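Local atomic coordinates of putative NAD(P)H-dependent FMN-containing oxidoreductase YwqN (Bacillus subtilis, PDB entry 1RLI), a protein that is a putative NADPH-dependent oxidoreductase of the SsuE family, expected to carry FMN as its cofactor. Residues S64-E67 / R68-C72; G88-K91 / L92-R96. All blocks are in the same frame, centred on the assembly; numbering follows the deposited sequence.

Contact 1: residues S64-E67 / R68-C72; sequences SIIE and RILQC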
loop_
_atom_site.group_PDB
_atom_site.type_symbol
_atom_site.label_atom_id
_atom_site.label_comp_id
_atom_site.label_asym_id
_atom_site.label_seq_id
_atom_site.Cartn_x
_atom_site.Cartn_y
_atom_site.Cartn_z
ATOM N N SER D 64 24.780 22.076 -5.175
ATOM C CA SER D 64 25.405 22.218 -3.857
ATOM C C SER D 64 24.781 21.241 -2.860
ATOM O O SER D 64 25.460 20.712 -1.968
ATOM C CB SER D 64 25.234 23.647 -3.332
ATOM O OG SER D 64 26.112 24.517 -4.017
ATOM N N ILE D 65 23.481 21.009 -3.008
ATOM C CA ILE D 65 22.781 20.091 -2.116
ATOM C C ILE D 65 23.244 18.659 -2.357
ATOM O O ILE D 65 23.549 17.922 -1.412
ATOM C CB ILE D 65 21.260 20.221 -2.296
ATOM C CG1 ILE D 65 20.833 21.594 -1.769
ATOM C CG2 ILE D 65 20.515 19.077 -1.547
ATOM C CD1 ILE D 65 19.363 21.947 -1.974
ATOM N N ILE D 66 23.334 18.274 -3.626
ATOM C CA ILE D 66 23.770 16.930 -3.966
ATOM C C ILE D 66 25.178 16.713 -3.423
ATOM O O ILE D 66 25.495 15.643 -2.889
ATOM C CB ILE D 66 23.779 16.716 -5.490
ATOM C CG1 ILE D 66 22.343 16.728 -6.043
ATOM C CG2 ILE D 66 24.426 15.402 -5.822
ATOM C CD1 ILE D 66 21.411 15.606 -5.469
ATOM N N GLU D 67 26.028 17.729 -3.573
ATOM C CA GLU D 67 27.405 17.626 -3.078
ATOM C C GLU D 67 27.427 17.316 -1.580
ATOM O O GLU D 67 28.184 16.459 -1.115
ATOM C CB GLU D 67 28.161 18.931 -3.331
ATOM C CG GLU D 67 28.526 19.160 -4.784
ATOM C CD GLU D 67 29.734 18.343 -5.220
ATOM O OE1 GLU D 67 30.107 17.393 -4.496
ATOM O OE2 GLU D 67 30.307 18.648 -6.292
ATOM N N ARG D 68 26.589 18.011 -0.825
ATOM C CA ARG D 68 26.541 17.797 0.617
ATOM C C ARG D 68 25.965 16.433 0.964
ATOM O O ARG D 68 26.483 15.735 1.841
ATOM C CB ARG D 68 25.732 18.910 1.274
ATOM C CG ARG D 68 26.450 20.234 1.217
ATOM C CD ARG D 68 25.532 21.365 1.566
ATOM N NE ARG D 68 25.035 21.289 2.932
ATOM C CZ ARG D 68 23.930 21.902 3.341
ATOM N NH1 ARG D 68 23.223 22.624 2.478
ATOM N NH2 ARG D 68 23.537 21.803 4.603
ATOM N N ILE D 69 24.899 16.044 0.270
ATOM C CA ILE D 69 24.279 14.744 0.496
ATOM C C ILE D 69 25.249 13.602 0.259
ATOM O O ILE D 69 25.243 12.599 0.982
ATOM C CB ILE D 69 23.070 14.537 -0.450
ATOM C CG1 ILE D 69 21.857 15.253 0.117
ATOM C CG2 ILE D 69 22.810 13.042 -0.663
ATOM C CD1 ILE D 69 20.656 15.243 -0.828
ATOM N N LEU D 70 26.080 13.739 -0.768
ATOM C CA LEU D 70 27.007 12.676 -1.096
ATOM C C LEU D 70 28.026 12.420 -0.002
ATOM O O LEU D 70 28.554 11.313 0.103
ATOM C CB LEU D 70 27.688 12.966 -2.442
ATOM C CG LEU D 70 26.675 12.759 -3.581
ATOM C CD1 LEU D 70 27.269 13.182 -4.931
ATOM C CD2 LEU D 70 26.263 11.291 -3.617
ATOM N N GLN D 71 28.281 13.421 0.832
ATOM C CA GLN D 71 29.239 13.254 1.922
ATOM C C GLN D 71 28.621 12.639 3.185
ATOM O O GLN D 71 29.336 12.355 4.148
ATOM C CB GLN D 71 29.855 14.606 2.277
ATOM C CG GLN D 71 30.473 15.330 1.085
ATOM C CD GLN D 71 31.188 16.610 1.478
ATOM O OE1 GLN D 71 32.204 16.576 2.174
ATOM N NE2 GLN D 71 30.658 17.746 1.038
ATOM N N CYS D 72 27.308 12.417 3.174
ATOM C CA CYS D 72 26.622 11.875 4.344
ATOM C C CYS D 72 26.191 10.422 4.185
ATOM O O CYS D 72 25.639 10.024 3.150
ATOM C CB CYS D 72 25.407 12.749 4.685
ATOM S SG CYS D 72 25.827 14.454 5.086
#

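Contact 2: residues G88-K91 / L92-R96; sequences GTLK and LFIDR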
loop_
_atom_site.group_PDB
_atom_site.type_symbol
_atom_site.label_atom_id
_atom_site.label_comp_id
_atom_site.label_asym_id
_atom_site.label_seq_id
_atom_site.Cartn_x
_atom_site.Cartn_y
_atom_site.Cartn_z
ATOM N N GLY D 88 5.835 19.677 -2.458
ATOM C CA GLY D 88 6.210 20.006 -3.820
ATOM C C GLY D 88 7.725 20.119 -3.923
ATOM O O GLY D 88 8.324 19.661 -4.901
ATOM N N THR D 89 8.370 20.723 -2.927
ATOM C CA THR D 89 9.824 20.853 -2.993
ATOM C C THR D 89 10.545 19.514 -2.956
ATOM O O THR D 89 11.483 19.305 -3.716
ATOM C CB THR D 89 10.380 21.740 -1.864
ATOM O OG1 THR D 89 9.953 21.238 -0.593
ATOM C CG2 THR D 89 9.890 23.182 -2.033
ATOM N N LEU D 90 10.112 18.588 -2.097
ATOM C CA LEU D 90 10.809 17.302 -2.037
ATOM C C LEU D 90 10.543 16.474 -3.283
ATOM O O LEU D 90 11.432 15.738 -3.748
ATOM C CB LEU D 90 10.423 16.501 -0.779
ATOM C CG LEU D 90 11.214 15.194 -0.564
ATOM C CD1 LEU D 90 12.728 15.489 -0.509
ATOM C CD2 LEU D 90 10.781 14.521 0.740
ATOM N N LYS D 91 9.339 16.580 -3.841
ATOM C CA LYS D 91 8.997 15.831 -5.066
ATOM C C LYS D 91 9.866 16.296 -6.250
ATOM O O LYS D 91 10.401 15.466 -6.987
ATOM C CB LYS D 91 7.508 16.003 -5.399
ATOM C CG LYS D 91 7.070 15.480 -6.767
ATOM C CD LYS D 91 7.301 13.989 -6.906
ATOM C CE LYS D 91 6.684 13.476 -8.213
ATOM N NZ LYS D 91 7.138 12.082 -8.490
ATOM N N LEU D 92 10.045 17.610 -6.421
ATOM C CA LEU D 92 10.868 18.087 -7.533
ATOM C C LEU D 92 12.342 17.747 -7.301
ATOM O O LEU D 92 13.095 17.502 -8.261
ATOM C CB LEU D 92 10.686 19.606 -7.739
ATOM C CG LEU D 92 9.571 19.992 -8.728
ATOM C CD1 LEU D 92 8.223 19.390 -8.288
ATOM C CD2 LEU D 92 9.494 21.516 -8.840
ATOM N N PHE D 93 12.757 17.715 -6.030
ATOM C CA PHE D 93 14.145 17.374 -5.684
ATOM C C PHE D 93 14.429 15.912 -6.051
ATOM O O PHE D 93 15.391 15.600 -6.763
ATOM C CB PHE D 93 14.371 17.566 -4.183
ATOM C CG PHE D 93 15.745 17.162 -3.731
ATOM C CD1 PHE D 93 16.858 17.941 -4.062
ATOM C CD2 PHE D 93 15.929 15.994 -2.999
ATOM C CE1 PHE D 93 18.151 17.552 -3.659
ATOM C CE2 PHE D 93 17.215 15.593 -2.588
ATOM C CZ PHE D 93 18.328 16.382 -2.922
ATOM N N ILE D 94 13.584 15.001 -5.569
ATOM C CA ILE D 94 13.785 13.589 -5.890
ATOM C C ILE D 94 13.631 13.323 -7.407
ATOM O O ILE D 94 14.411 12.551 -7.979
ATOM C CB ILE D 94 12.814 12.705 -5.036
ATOM C CG1 ILE D 94 13.255 12.790 -3.564
ATOM C CG2 ILE D 94 12.824 11.242 -5.509
ATOM C CD1 ILE D 94 12.272 12.134 -2.559
ATOM N N ASP D 95 12.666 13.967 -8.066
ATOM C CA ASP D 95 12.482 13.735 -9.499
ATOM C C ASP D 95 13.773 14.075 -10.266
ATOM O O ASP D 95 14.082 13.433 -11.275
ATOM C CB ASP D 95 11.354 14.595 -10.092
ATOM C CG ASP D 95 9.947 14.047 -9.807
ATOM O OD1 ASP D 95 9.804 12.934 -9.265
ATOM O OD2 ASP D 95 8.983 14.763 -10.156
ATOM N N ARG D 96 14.498 15.092 -9.800
ATOM C CA ARG D 96 15.742 15.505 -10.459
ATOM C C ARG D 96 16.866 14.470 -10.305
ATOM O O ARG D 96 17.898 14.550 -10.977
ATOM C CB ARG D 96 16.183 16.895 -9.964
ATOM C CG ARG D 96 17.297 17.558 -10.798
ATOM C CD ARG D 96 17.279 19.072 -10.557
ATOM N NE ARG D 96 18.426 19.765 -11.139
ATOM C CZ ARG D 96 18.530 21.087 -11.194
ATOM N NH1 ARG D 96 17.545 21.837 -10.707
ATOM N NH2 ARG D 96 19.625 21.652 -11.713
#

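Contact 1: residues S64-E67 / R68-C72
The carbonyl oxygen of I65 accepts the amide of I69, with I69 N 2.9 Å from I65 O and an N-H...O angle of 167°. I66 O takes L70 N at the same length, 2.9 Å, and S64 O takes R68 N. These are the i to i+4 bonds of the last turns of helix 62-70.

Two apolar pairs run beside them. I65 CG2 meets I69 CD1 at 3.9 Å. I66 CG2 meets L70 CD1 at 3.7 Å, the two side chains crossing at a slant. With its CG turned beside its own backbone N (chi1 -72°), L70 also lays CG against I66 O. Cut back to an alanine here, the side chain would probably no longer reach the CG2 methyl of I66, and a gap is likely to open next to F106 and F109, which also touch L70.

R68 runs its CB and CG past I65 O and S64 O, then carries its guanidinium to E33 in a salt bridge and to the carbonyl of H34. K116 reaches the other end, bonding the carbonyls of L70 and C72. Its positive charge would probably complement the partial negative charge of the helix C-terminus.

Contact 2: residues G88-K91 / L92-R96
K91 and D95, one helical turn apart, are joined by a salt bridge along helix 88-95. K91 CB starts close to the backbone, beside L92 N. CG stands anti to the backbone N (chi1 170°) and already lies 4.0 Å from D95 OD2. The chain then bends at chi2, which turns it toward D95. CD comes within 3.6 Å of D95 OD1. CE lies equally near both carboxylate oxygens, 3.3 Å from D95 OD1 and from D95 OD2. At the tip, K91 NZ donates to D95 OD1 at 2.9 Å and meets the syn lone pair, on the side of the other oxygen. NZ is nearer OD1 than OD2, although it comes from the side of both oxygens. The lysine is buried, so the aspartate would probably offset much of its charge.

Four backbone bonds run alongside, from L92, F93, I94 and D95 to the carbonyls four residues earlier. The straightest is I94 N to L90 O, with an N-H...O angle of 175°. On another side of the helix L90 CG packs on I94 CD1 at 3.8 Å, and L90 CD1 approaches F93 CD2 obliquely at 4.1 Å. L92 CD1 folds back over the first turn, 3.4 Å from G88 O.

A second subunit covers the K91 side: its own K91 packs on this one, its G88 touches L92 and D95, and its M86 carbonyl takes a weak bond from NZ. L90 and I94 rest on F139 of helix 133-146. T89 faces L37 and K39 of strand 33-41, while F93 reaches helix 62-70 and makes an edge-to-face stack with W97.

Overall arrangement
From the N terminus, the chain passes through strands 6-10 and 33-41 before helix 62-70, where contact 1 closes one turn after another. Strand 74-80 follows and leads to helix 88-95, which holds contact 2. The two contacts lie in series and neither nests nor crosses. Each is local, so neither closes a long loop. Their centres are about 15 Å apart, yet they touch through F93: its CZ lies 3.3 Å from I69 CD1, and its CE1 packs on I65 CG2. Both helices also pack on strand 33-41 of the sheet. Contact 1 extends this packing to helix 109-114, contact 2 to helix 133-146 and a second subunit, within a flavodoxin-like alpha/beta fold.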